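Local structure of Lmo2812 protein (Listeria monocytogenes EGD-e, 5ZQA) at residues D223-G228 with C236-A241; T212-G217 with K260-T265; A39-E44 with I249-D254; K65-F70 with F179-K184. The protein is a penicillin-binding protein that probably acts as a serine-type D-Ala-D-Ala carboxypeptidase, removing the terminal D-alanine from peptidoglycan stem peptides. One frame throughout, in Å; residues are numbered along the deposited sequence.

Contact 1: D223-G228 with C236-A241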
loop_
_atom_site.group_PDB
_atom_site.type_symbol
_atom_site.label_atom_id
_atom_site.label_comp_id
_atom_site.label_asym_id
_atom_site.label_seq_id
_atom_site.Cartn_x
_atom_site.Cartn_y
_atom_site.Cartn_z
ATOM N N ASP A 223 4.396 10.903 -5.770
ATOM C CA ASP A 223 3.304 11.254 -4.860
ATOM C C ASP A 223 2.679 10.043 -4.157
ATOM O O ASP A 223 1.611 10.153 -3.548
ATOM C CB ASP A 223 2.217 12.062 -5.592
ATOM C CG ASP A 223 1.784 11.455 -6.925
ATOM O OD1 ASP A 223 2.105 10.282 -7.209
ATOM O OD2 ASP A 223 1.110 12.177 -7.703
ATOM N N GLY A 224 3.369 8.908 -4.194
ATOM C CA GLY A 224 2.888 7.711 -3.515
ATOM C C GLY A 224 3.903 6.590 -3.666
ATOM O O GLY A 224 4.961 6.804 -4.267
ATOM N N LEU A 225 3.589 5.385 -3.190
ATOM C CA LEU A 225 2.264 5.020 -2.722
ATOM C C LEU A 225 2.250 4.302 -1.358
ATOM O O LEU A 225 1.467 4.650 -0.485
ATOM C CB LEU A 225 1.596 4.128 -3.774
ATOM C CG LEU A 225 0.088 3.912 -3.731
ATOM C CD1 LEU A 225 -0.663 5.239 -3.808
ATOM C CD2 LEU A 225 -0.322 3.011 -4.888
ATOM N N LYS A 226 3.070 3.270 -1.185
ATOM C CA LYS A 226 2.987 2.479 0.048
ATOM C C LYS A 226 4.194 1.580 0.270
ATOM O O LYS A 226 4.639 0.902 -0.653
ATOM C CB LYS A 226 1.721 1.604 0.033
ATOM C CG LYS A 226 1.442 0.859 1.353
ATOM C CD LYS A 226 0.877 1.785 2.425
ATOM C CE LYS A 226 0.890 1.129 3.796
ATOM N NZ LYS A 226 2.276 1.037 4.370
ATOM N N THR A 227 4.674 1.541 1.508
ATOM C CA THR A 227 5.746 0.639 1.937
ATOM C C THR A 227 5.216 -0.646 2.553
ATOM O O THR A 227 4.051 -0.723 2.951
ATOM C CB THR A 227 6.641 1.293 3.002
ATOM O OG1 THR A 227 5.830 1.670 4.124
ATOM C CG2 THR A 227 7.335 2.529 2.463
ATOM N N GLY A 228 6.090 -1.642 2.659
ATOM C CA GLY A 228 5.816 -2.828 3.457
ATOM C C GLY A 228 7.117 -3.381 4.002
ATOM O O GLY A 228 8.171 -3.185 3.391
ATOM N N CYS A 236 9.724 -3.548 1.077
ATOM C CA CYS A 236 8.892 -3.422 -0.112
ATOM C C CYS A 236 8.425 -1.994 -0.312
ATOM O O CYS A 236 8.254 -1.254 0.645
ATOM C CB CYS A 236 7.671 -4.339 -0.008
ATOM S SG CYS A 236 8.060 -6.105 0.212
ATOM N N PHE A 237 8.192 -1.608 -1.562
ATOM C CA PHE A 237 7.638 -0.284 -1.833
ATOM C C PHE A 237 6.952 -0.244 -3.182
ATOM O O PHE A 237 7.524 -0.670 -4.186
ATOM C CB PHE A 237 8.733 0.798 -1.779
ATOM C CG PHE A 237 8.210 2.206 -1.967
ATOM C CD1 PHE A 237 7.301 2.745 -1.071
ATOM C CD2 PHE A 237 8.628 2.987 -3.034
ATOM C CE1 PHE A 237 6.815 4.043 -1.232
ATOM C CE2 PHE A 237 8.144 4.289 -3.196
ATOM C CZ PHE A 237 7.239 4.805 -2.305
ATOM N N ILE A 238 5.727 0.276 -3.199
ATOM C CA ILE A 238 5.048 0.638 -4.437
ATOM C C ILE A 238 5.157 2.147 -4.573
ATOM O O ILE A 238 4.690 2.889 -3.711
ATOM C CB ILE A 238 3.575 0.194 -4.454
ATOM C CG1 ILE A 238 3.498 -1.330 -4.433
ATOM C CG2 ILE A 238 2.868 0.709 -5.721
ATOM C CD1 ILE A 238 2.085 -1.895 -4.303
ATOM N N GLY A 239 5.827 2.589 -5.635
ATOM C CA GLY A 239 5.977 4.004 -5.909
ATOM C C GLY A 239 5.106 4.444 -7.070
ATOM O O GLY A 239 4.771 3.643 -7.928
ATOM N N THR A 240 4.745 5.723 -7.097
ATOM C CA THR A 240 4.098 6.272 -8.278
ATOM C C THR A 240 4.501 7.733 -8.433
ATOM O O THR A 240 4.719 8.448 -7.441
ATOM C CB THR A 240 2.560 6.102 -8.234
ATOM O OG1 THR A 240 2.008 6.496 -9.500
ATOM C CG2 THR A 240 1.919 6.906 -7.110
ATOM N N ALA A 241 4.648 8.141 -9.687
ATOM C CA ALA A 241 5.057 9.497 -10.040
ATOM C C ALA A 241 4.428 9.862 -11.366
ATOM O O ALA A 241 4.235 8.993 -12.214
ATOM C CB ALA A 241 6.573 9.593 -10.142
#

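Contact 2: T212-G217 with K260-T265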
loop_
_atom_site.group_PDB
_atom_site.type_symbol
_atom_site.label_atom_id
_atom_site.label_comp_id
_atom_site.label_asym_id
_atom_site.label_seq_id
_atom_site.Cartn_x
_atom_site.Cartn_y
_atom_site.Cartn_z
ATOM N N THR A 212 6.184 6.745 6.064
ATOM C CA THR A 212 7.240 5.771 5.827
ATOM C C THR A 212 7.873 5.926 4.438
ATOM O O THR A 212 8.887 5.280 4.137
ATOM C CB THR A 212 6.708 4.333 5.959
ATOM O OG1 THR A 212 5.649 4.138 5.012
ATOM C CG2 THR A 212 6.181 4.059 7.376
ATOM N N ASN A 213 7.284 6.766 3.588
ATOM C CA ASN A 213 7.811 6.975 2.236
ATOM C C ASN A 213 8.928 8.008 2.238
ATOM O O ASN A 213 8.673 9.213 2.164
ATOM C CB ASN A 213 6.689 7.410 1.286
ATOM C CG ASN A 213 7.162 7.576 -0.153
ATOM O OD1 ASN A 213 8.365 7.555 -0.448
ATOM N ND2 ASN A 213 6.208 7.751 -1.060
ATOM N N ASP A 214 10.165 7.530 2.287
ATOM C CA ASP A 214 11.321 8.422 2.387
ATOM C C ASP A 214 11.654 9.159 1.089
ATOM O O ASP A 214 12.514 10.034 1.089
ATOM C CB ASP A 214 12.554 7.640 2.844
ATOM C CG ASP A 214 12.447 7.161 4.284
ATOM O OD1 ASP A 214 11.629 7.719 5.048
ATOM O OD2 ASP A 214 13.193 6.232 4.658
ATOM N N LEU A 215 11.002 8.813 -0.019
ATOM C CA LEU A 215 11.328 9.451 -1.296
ATOM C C LEU A 215 10.481 10.677 -1.610
ATOM O O LEU A 215 10.690 11.330 -2.631
ATOM C CB LEU A 215 11.197 8.449 -2.448
ATOM C CG LEU A 215 12.286 7.384 -2.538
ATOM C CD1 LEU A 215 11.930 6.404 -3.663
ATOM C CD2 LEU A 215 13.643 8.020 -2.801
ATOM N N LEU A 216 9.507 10.979 -0.757
ATOM C CA LEU A 216 8.726 12.190 -0.949
ATOM C C LEU A 216 9.646 13.404 -0.861
ATOM O O LEU A 216 10.374 13.564 0.116
ATOM C CB LEU A 216 7.599 12.284 0.086
ATOM C CG LEU A 216 6.516 11.211 -0.034
ATOM C CD1 LEU A 216 5.606 11.264 1.197
ATOM C CD2 LEU A 216 5.700 11.369 -1.318
ATOM N N GLY A 217 9.621 14.238 -1.899
ATOM C CA GLY A 217 10.485 15.407 -1.959
ATOM C C GLY A 217 11.876 15.122 -2.504
ATOM O O GLY A 217 12.687 16.043 -2.649
ATOM N N LYS A 260 17.672 0.340 0.633
ATOM C CA LYS A 260 17.786 -0.301 -0.674
ATOM C C LYS A 260 16.470 -0.303 -1.455
ATOM O O LYS A 260 16.487 -0.211 -2.684
ATOM C CB LYS A 260 18.285 -1.735 -0.525
ATOM C CG LYS A 260 19.788 -1.853 -0.273
ATOM C CD LYS A 260 20.144 -3.228 0.241
ATOM C CE LYS A 260 21.663 -3.436 0.332
ATOM N NZ LYS A 260 22.238 -3.491 -1.029
ATOM N N ARG A 261 15.338 -0.425 -0.767
ATOM C CA ARG A 261 14.079 -0.421 -1.515
ATOM C C ARG A 261 13.907 0.923 -2.204
ATOM O O ARG A 261 13.322 0.995 -3.285
ATOM C CB ARG A 261 12.871 -0.725 -0.614
ATOM C CG ARG A 261 12.397 0.431 0.217
ATOM C CD ARG A 261 11.235 0.032 1.088
ATOM N NE ARG A 261 11.303 0.723 2.364
ATOM C CZ ARG A 261 10.590 0.389 3.431
ATOM N NH1 ARG A 261 9.760 -0.646 3.387
ATOM N NH2 ARG A 261 10.731 1.073 4.559
ATOM N N PHE A 262 14.428 1.992 -1.607
ATOM C CA PHE A 262 14.260 3.304 -2.214
ATOM C C PHE A 262 15.329 3.564 -3.289
ATOM O O PHE A 262 15.066 4.236 -4.281
ATOM C CB PHE A 262 14.251 4.398 -1.131
ATOM C CG PHE A 262 13.071 4.302 -0.184
ATOM C CD1 PHE A 262 11.776 4.319 -0.671
ATOM C CD2 PHE A 262 13.262 4.193 1.186
ATOM C CE1 PHE A 262 10.690 4.238 0.183
ATOM C CE2 PHE A 262 12.179 4.105 2.046
ATOM C CZ PHE A 262 10.887 4.126 1.534
ATOM N N LYS A 263 16.529 3.014 -3.097
ATOM C CA LYS A 263 17.555 3.078 -4.141
ATOM C C LYS A 263 17.101 2.335 -5.383
ATOM O O LYS A 263 17.338 2.791 -6.505
ATOM C CB LYS A 263 18.875 2.490 -3.646
ATOM C CG LYS A 263 19.495 3.238 -2.494
ATOM C CD LYS A 263 20.151 4.519 -2.953
ATOM C CE LYS A 263 21.035 5.077 -1.840
ATOM N NZ LYS A 263 21.775 6.275 -2.295
ATOM N N ASP A 264 16.461 1.185 -5.187
ATOM C CA ASP A 264 15.887 0.444 -6.314
ATOM C C ASP A 264 14.808 1.265 -7.012
ATOM O O ASP A 264 14.727 1.273 -8.241
ATOM C CB ASP A 264 15.257 -0.888 -5.873
ATOM C CG ASP A 264 16.273 -1.916 -5.390
ATOM O OD1 ASP A 264 17.490 -1.766 -5.640
ATOM O OD2 ASP A 264 15.822 -2.896 -4.752
ATOM N N THR A 265 13.958 1.922 -6.224
ATOM C CA THR A 265 12.884 2.730 -6.781
ATOM C C THR A 265 13.433 3.889 -7.602
ATOM O O THR A 265 12.877 4.221 -8.647
ATOM C CB THR A 265 11.955 3.244 -5.671
ATOM O OG1 THR A 265 11.349 2.119 -5.040
ATOM C CG2 THR A 265 10.849 4.140 -6.228
HETATM O O HOH W 1 10.712 4.128 5.570
#

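Contact 3: A39-E44 with I249-D254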
loop_
_atom_site.group_PDB
_atom_site.type_symbol
_atom_site.label_atom_id
_atom_site.label_comp_id
_atom_site.label_asym_id
_atom_site.label_seq_id
_atom_site.Cartn_x
_atom_site.Cartn_y
_atom_site.Cartn_z
ATOM N N ALA A 39 9.483 -4.162 -10.816
ATOM C CA ALA A 39 8.955 -3.769 -12.111
ATOM C C ALA A 39 8.585 -2.299 -12.111
ATOM O O ALA A 39 8.400 -1.689 -11.053
ATOM C CB ALA A 39 7.732 -4.631 -12.487
ATOM N N VAL A 40 8.488 -1.721 -13.300
ATOM C CA VAL A 40 7.890 -0.401 -13.425
ATOM C C VAL A 40 7.050 -0.414 -14.694
ATOM O O VAL A 40 7.442 -1.014 -15.707
ATOM C CB VAL A 40 8.962 0.742 -13.403
ATOM C CG1 VAL A 40 10.018 0.585 -14.531
ATOM C CG2 VAL A 40 8.291 2.120 -13.422
ATOM N N TYR A 41 5.869 0.191 -14.594
ATOM C CA TYR A 41 4.862 0.154 -15.653
ATOM C C TYR A 41 4.346 1.543 -15.996
ATOM O O TYR A 41 4.227 2.406 -15.132
ATOM C CB TYR A 41 3.659 -0.710 -15.243
ATOM C CG TYR A 41 3.970 -2.140 -14.852
ATOM C CD1 TYR A 41 4.296 -2.458 -13.543
ATOM C CD2 TYR A 41 3.924 -3.174 -15.786
ATOM C CE1 TYR A 41 4.571 -3.746 -13.163
ATOM C CE2 TYR A 41 4.215 -4.476 -15.418
ATOM C CZ TYR A 41 4.536 -4.761 -14.101
ATOM O OH TYR A 41 4.827 -6.057 -13.731
ATOM N N SER A 42 3.994 1.734 -17.260
ATOM C CA SER A 42 3.258 2.917 -17.684
ATOM C C SER A 42 1.756 2.749 -17.440
ATOM O O SER A 42 1.141 1.795 -17.918
ATOM C CB SER A 42 3.514 3.197 -19.166
ATOM O OG SER A 42 2.700 4.270 -19.594
ATOM N N VAL A 43 1.167 3.671 -16.695
ATOM C CA VAL A 43 -0.257 3.616 -16.390
ATOM C C VAL A 43 -1.125 3.785 -17.637
ATOM O O VAL A 43 -2.170 3.144 -17.766
ATOM C CB VAL A 43 -0.625 4.696 -15.348
ATOM C CG1 VAL A 43 -2.127 4.920 -15.285
ATOM C CG2 VAL A 43 -0.071 4.310 -13.980
ATOM N N GLU A 44 -0.685 4.629 -18.565
ATOM C CA GLU A 44 -1.544 5.009 -19.683
ATOM C C GLU A 44 -1.909 3.823 -20.587
ATOM O O GLU A 44 -3.069 3.672 -20.993
ATOM C CB GLU A 44 -0.873 6.116 -20.497
ATOM C CG GLU A 44 -0.872 7.489 -19.797
ATOM C CD GLU A 44 -0.014 7.534 -18.533
ATOM O OE1 GLU A 44 1.070 6.896 -18.505
ATOM O OE2 GLU A 44 -0.434 8.206 -17.559
ATOM N N ILE A 249 4.050 3.471 -12.329
ATOM C CA ILE A 249 3.965 2.810 -11.039
ATOM C C ILE A 249 5.113 1.821 -10.942
ATOM O O ILE A 249 5.307 0.991 -11.835
ATOM C CB ILE A 249 2.625 2.097 -10.855
ATOM C CG1 ILE A 249 1.496 3.131 -10.798
ATOM C CG2 ILE A 249 2.639 1.265 -9.569
ATOM C CD1 ILE A 249 0.109 2.506 -10.749
ATOM N N SER A 250 5.899 1.937 -9.876
ATOM C CA SER A 250 7.017 1.024 -9.650
ATOM C C SER A 250 6.698 0.077 -8.508
ATOM O O SER A 250 6.032 0.457 -7.549
ATOM C CB SER A 250 8.294 1.809 -9.348
ATOM O OG SER A 250 8.151 2.561 -8.147
ATOM N N ILE A 251 7.169 -1.162 -8.623
ATOM C CA ILE A 251 6.992 -2.162 -7.576
ATOM C C ILE A 251 8.347 -2.741 -7.174
ATOM O O ILE A 251 9.099 -3.199 -8.037
ATOM C CB ILE A 251 6.112 -3.338 -8.036
ATOM C CG1 ILE A 251 4.866 -2.858 -8.791
ATOM C CG2 ILE A 251 5.778 -4.230 -6.849
ATOM C CD1 ILE A 251 3.913 -2.174 -7.936
ATOM N N VAL A 252 8.647 -2.716 -5.875
ATOM C CA VAL A 252 9.851 -3.313 -5.299
ATOM C C VAL A 252 9.446 -4.270 -4.189
ATOM O O VAL A 252 8.781 -3.862 -3.242
ATOM C CB VAL A 252 10.802 -2.228 -4.737
ATOM C CG1 VAL A 252 11.833 -2.833 -3.785
ATOM C CG2 VAL A 252 11.471 -1.481 -5.884
ATOM N N LEU A 253 9.827 -5.538 -4.321
ATOM C CA LEU A 253 9.528 -6.559 -3.320
ATOM C C LEU A 253 10.803 -7.241 -2.844
ATOM O O LEU A 253 11.636 -7.635 -3.659
ATOM C CB LEU A 253 8.563 -7.610 -3.887
ATOM C CG LEU A 253 7.253 -7.054 -4.441
ATOM C CD1 LEU A 253 6.503 -8.134 -5.220
ATOM C CD2 LEU A 253 6.401 -6.521 -3.302
ATOM N N ASP A 254 10.939 -7.356 -1.527
ATOM C CA ASP A 254 12.048 -8.078 -0.877
ATOM C C ASP A 254 13.415 -7.475 -1.184
ATOM O O ASP A 254 14.351 -8.187 -1.575
ATOM C CB ASP A 254 12.029 -9.567 -1.277
ATOM C CG ASP A 254 12.893 -10.436 -0.361
ATOM O OD1 ASP A 254 13.132 -10.038 0.804
ATOM O OD2 ASP A 254 13.327 -11.520 -0.806
#

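Contact 4: K65-F70 with F179-K184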
loop_
_atom_site.group_PDB
_atom_site.type_symbol
_atom_site.label_atom_id
_atom_site.label_comp_id
_atom_site.label_asym_id
_atom_site.label_seq_id
_atom_site.Cartn_x
_atom_site.Cartn_y
_atom_site.Cartn_z
ATOM N N LYS A 65 -2.660 -2.986 2.634
ATOM C CA LYS A 65 -3.438 -1.824 3.040
ATOM C C LYS A 65 -3.960 -1.003 1.866
ATOM O O LYS A 65 -4.909 -0.232 2.033
ATOM C CB LYS A 65 -2.606 -0.940 3.964
ATOM C CG LYS A 65 -2.301 -1.598 5.308
ATOM C CD LYS A 65 -1.355 -0.736 6.122
ATOM C CE LYS A 65 -1.240 -1.232 7.564
ATOM N NZ LYS A 65 -0.421 -2.458 7.639
ATOM N N LEU A 66 -3.385 -1.180 0.679
ATOM C CA LEU A 66 -3.922 -0.492 -0.496
ATOM C C LEU A 66 -5.300 -1.038 -0.860
ATOM O O LEU A 66 -6.158 -0.290 -1.323
ATOM C CB LEU A 66 -2.976 -0.612 -1.690
ATOM C CG LEU A 66 -1.660 0.155 -1.493
ATOM C CD1 LEU A 66 -0.708 -0.084 -2.646
ATOM C CD2 LEU A 66 -1.906 1.659 -1.332
ATOM N N MET A 67 -5.523 -2.333 -0.641
ATOM C CA MET A 67 -6.841 -2.887 -0.934
ATOM C C MET A 67 -7.829 -2.445 0.135
ATOM O O MET A 67 -8.980 -2.121 -0.173
ATOM C CB MET A 67 -6.816 -4.415 -1.019
ATOM C CG MET A 67 -8.218 -5.023 -1.190
ATOM S SD MET A 67 -9.082 -4.478 -2.680
ATOM C CE MET A 67 -8.364 -5.574 -3.904
ATOM N N THR A 68 -7.386 -2.418 1.390
ATOM C CA THR A 68 -8.244 -1.893 2.443
ATOM C C THR A 68 -8.601 -0.427 2.164
ATOM O O THR A 68 -9.761 -0.051 2.309
ATOM C CB THR A 68 -7.579 -2.056 3.818
ATOM O OG1 THR A 68 -7.258 -3.446 3.985
ATOM C CG2 THR A 68 -8.506 -1.610 4.973
ATOM N N ALA A 69 -7.621 0.377 1.741
ATOM C CA ALA A 69 -7.883 1.774 1.370
ATOM C C ALA A 69 -8.926 1.854 0.260
ATOM O O ALA A 69 -9.858 2.666 0.338
ATOM C CB ALA A 69 -6.584 2.475 0.941
ATOM N N PHE A 70 -8.775 1.022 -0.770
ATOM C CA PHE A 70 -9.727 1.007 -1.881
ATOM C C PHE A 70 -11.144 0.773 -1.379
ATOM O O PHE A 70 -12.073 1.490 -1.759
ATOM C CB PHE A 70 -9.349 -0.068 -2.917
ATOM C CG PHE A 70 -10.205 -0.038 -4.152
ATOM C CD1 PHE A 70 -9.908 0.820 -5.193
ATOM C CD2 PHE A 70 -11.334 -0.838 -4.254
ATOM C CE1 PHE A 70 -10.701 0.859 -6.332
ATOM C CE2 PHE A 70 -12.125 -0.799 -5.383
ATOM C CZ PHE A 70 -11.804 0.053 -6.421
ATOM N N PHE A 179 0.624 -3.866 -9.662
ATOM C CA PHE A 179 0.441 -2.766 -10.600
ATOM C C PHE A 179 -1.041 -2.521 -10.882
ATOM O O PHE A 179 -1.493 -1.382 -10.881
ATOM C CB PHE A 179 1.184 -3.040 -11.916
ATOM C CG PHE A 179 0.760 -2.136 -13.044
ATOM C CD1 PHE A 179 0.879 -0.755 -12.927
ATOM C CD2 PHE A 179 0.238 -2.662 -14.206
ATOM C CE1 PHE A 179 0.483 0.086 -13.944
ATOM C CE2 PHE A 179 -0.162 -1.820 -15.248
ATOM C CZ PHE A 179 -0.035 -0.445 -15.112
ATOM N N LEU A 180 -1.788 -3.597 -11.119
ATOM C CA LEU A 180 -3.211 -3.483 -11.420
ATOM C C LEU A 180 -3.971 -2.888 -10.241
ATOM O O LEU A 180 -4.798 -1.993 -10.423
ATOM C CB LEU A 180 -3.789 -4.852 -11.784
ATOM C CG LEU A 180 -5.267 -4.855 -12.181
ATOM C CD1 LEU A 180 -5.578 -3.776 -13.220
ATOM C CD2 LEU A 180 -5.637 -6.214 -12.715
ATOM N N LEU A 181 -3.702 -3.385 -9.038
ATOM C CA LEU A 181 -4.375 -2.854 -7.857
ATOM C C LEU A 181 -4.075 -1.373 -7.671
ATOM O O LEU A 181 -4.976 -0.568 -7.427
ATOM C CB LEU A 181 -3.959 -3.630 -6.616
ATOM C CG LEU A 181 -4.431 -3.062 -5.284
ATOM C CD1 LEU A 181 -5.946 -2.928 -5.239
ATOM C CD2 LEU A 181 -3.898 -3.915 -4.141
ATOM N N SER A 182 -2.804 -1.017 -7.796
ATOM C CA SER A 182 -2.386 0.362 -7.580
ATOM C C SER A 182 -2.971 1.286 -8.645
ATOM O O SER A 182 -3.415 2.387 -8.336
ATOM C CB SER A 182 -0.855 0.454 -7.572
ATOM O OG SER A 182 -0.320 -0.335 -6.516
ATOM N N SER A 183 -2.964 0.834 -9.894
ATOM C CA SER A 183 -3.505 1.631 -10.994
ATOM C C SER A 183 -5.011 1.838 -10.819
ATOM O O SER A 183 -5.514 2.952 -10.995
ATOM C CB SER A 183 -3.184 0.962 -12.338
ATOM O OG SER A 183 -3.892 -0.249 -12.494
ATOM N N LYS A 184 -5.730 0.780 -10.447
ATOM C CA LYS A 184 -7.170 0.877 -10.234
ATOM C C LYS A 184 -7.490 1.794 -9.056
ATOM O O LYS A 184 -8.442 2.571 -9.101
ATOM C CB LYS A 184 -7.771 -0.513 -9.999
ATOM C CG LYS A 184 -9.285 -0.532 -9.963
ATOM C CD LYS A 184 -9.892 -0.389 -11.345
ATOM C CE LYS A 184 -9.557 -1.579 -12.234
ATOM N NZ LYS A 184 -10.351 -1.520 -13.490
#

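Contact 1: D223-G228 with C236-A241
D223 opens the antiparallel pairing by giving its backbone N to T240 O (3.0 Å). Its side chain crosses that of T240 obliquely, OD1 lying 3.4 Å from T240 CG2, while R247 takes OD1 in a salt bridge. G224 also faces T240, making a classic bulge, and G224 O receives T240 N from above its carbonyl plane. With no side chain at G224, the CG2 methyl of T240 lies 3.8 Å from G224 CA. A cis peptide leads into L225, where a second classic bulge begins: the backbone N atoms of L225 and K226 both bond to I238 O, the second within the carbonyl plane. The L225 side chain runs alongside that of I238, CD2 being 4.0 Å from CG2. K226 O accepts I238 N in a nearly straight bond (170° at the hydrogen) and also lies 3.3 Å from F237 CD1. Bends at chi2 (76°) and chi4 (73°) bring K226 NZ to T227 O (2.9 Å) and S122 OG. At T227 the CG2 methyl meets F237 CD1 at 3.5 Å, whereas OG1 turns to T212. G228 closes the ladder through reciprocal backbone bonds with C236. K226, T227 and G228 fit the KTG motif of penicillin-binding proteins, carried here on the outer strand of a hairpin beside the predicted active-site residues S62, K65 and S122.

Contact 2: T212-G217 with K260-T265
F262 of the helix pushes its ring into the bend of 212-217, and most of the contact is packing around that ring. D214 CB sits over one face, 4.1 Å from the centroid and 29° off the normal, a CH-pi contact; the opposite face is backed by CG of the adjacent R261. L215 slides past the phenyl group in the reverse direction, its CG 3.6 Å from F262 CD1. Because this CG is anti to the carbonyl carbon (chi1 -73°), the branch leans toward the helix, and CD1 goes on to touch T265 CG2 at 3.6 Å. The amide of N213 lies almost parallel to the ring, 5° between planes, but meets it obliquely.

Hydrogen bonds shape each partner separately, since none crosses directly. N213 OD1 accepts L215 N in an Asx turn, within a type I turn from N213 to L216 that presents D214 and L215 to the helix. In the helix, R261 O is gripped by both OG1 and N of T265, from opposite faces of its plane; the OG1 bond holds the side-chain rotation of T265 that leaves CG2 toward L215.

Polar bridging falls to one water in the plane of the F262 ring. It donates to T212 O at 2.6 Å and has weak bonds to D214 OD2 and R261 NH2. With those charged groups 5.7 Å apart (OD2 to NH2), their attraction is probably modest and partly relayed by water, so apolar burial of the phenyl ring is likely to be the main source of cohesion.

Contact 3: A39-E44 with I249-D254
A39 and I251 exchange both of their backbone bonds, A39 N reaching I251 O at 3.0 Å and I251 N reaching A39 O at 2.8 Å, the latter close to straight (172°). Two residues along, Y41 and I249 repeat the reciprocal pattern, with I249 N arriving in the plane of the Y41 carbonyl. Between these hydrogen-bonded pairs lies the non-hydrogen-bonded pair V40 and S250, whose CA atoms are 4.1 Å apart. There the strands are joined by CA-H...O contacts, V40 CA to I249 O and S250 CA to A39 O.

The ladder joins the N-terminal strand 37-42 to strand 246-255, more than two hundred residues later, within the five-stranded antiparallel sheet typical of penicillin-binding proteins and serine beta-lactamases. Helices pack on both faces of this sheet: T265 and M269 of 258-272 touch S250 on one, and F179 and S182 of 175-188 touch I249 on the other.

Apolar contacts are few. V43, just beyond the strand, carries its CG2 anti to the carbonyl carbon and lays that methyl across the end of I249, 3.7 Å from CD1. On the same face as I249, Y41 turns the edge of its ring to I251, CE1 being 4.5 Å from CG1. V40 CG2 reaches S250 CB at 4.1 Å on the side of helix 258-272.

The polar end of Y41 looks outside the pair: OH is hydrogen-bonded to E51 and T175, while its ring stacks with F179.

Contact 4: K65-F70 with F179-K184
Helices 65-70 and 179-184 run in roughly the same direction, 32° between their axes, with a closest approach of 10.2 Å. L181 occupies the middle of the interface and presents its two methyls to successive residues. One branch, CD2, lies 4.2 Å from L66 CB; the other, CD1, meets M67 CE at 3.8 Å. The methionine reaches it by bending at chi2 (60°) and chi3 (82°), which brings the terminal methyl round to L181 CD1; the two side chains cross at about a right angle. L66 in turn extends past L181 toward the next residue, with CD1 3.9 Å from S182 OG. That is a van der Waals contact: the serine hydroxyl is hydrogen-bonded to L178 O of its own helix.

F70 lies one turn farther along and turns a ring edge to the backbone carbonyl of K184, whose O lies near the ring plane, 4.0 Å from CE1; the same CE1 is 4.1 Å from K184 CG. Only the near part of the K184 chain takes part, because bends at chi2 and chi3 lead the amine away. No hydrogen bond passes between 65-70 and 179-184, which are joined by packing.

K65, predicted proton acceptor of an apparent SxxK motif, points away from 179-184, with NZ hydrogen-bonded to S62 OG. Q146 of helix 139-150 borders M67 and F70, while M152 and F158 from loops touch L181. F70 also makes an edge-to-face contact with H189, a magnesium ligand, and strand 222-230 places L225 against both L66 and S182.

Overall arrangement
Contacts 1 and 3 share one sheet: strand 236-243 pairs with strand 246-255 through G239 O to S250 N (2.8 Å) and F237 N to V252 O (2.9 Å). The other two lie on opposite faces of it. Contact 2 covers one, joined to contact 1 by a probable hydrogen bond from T227 OG1 to T212 OG1 (2.6 Å); contact 4 packs against the other, with I238 CD1 3.7 Å from L66 CD1. The centres of contacts 2 and 4 are about 19 Å apart. The predicted active site lies where contacts 1 and 4 meet, K226 CE being 3.7 Å from K65 CD. In contact 4, the nearest side-chain atom of F70 is about 6 Å from a magnesium ion.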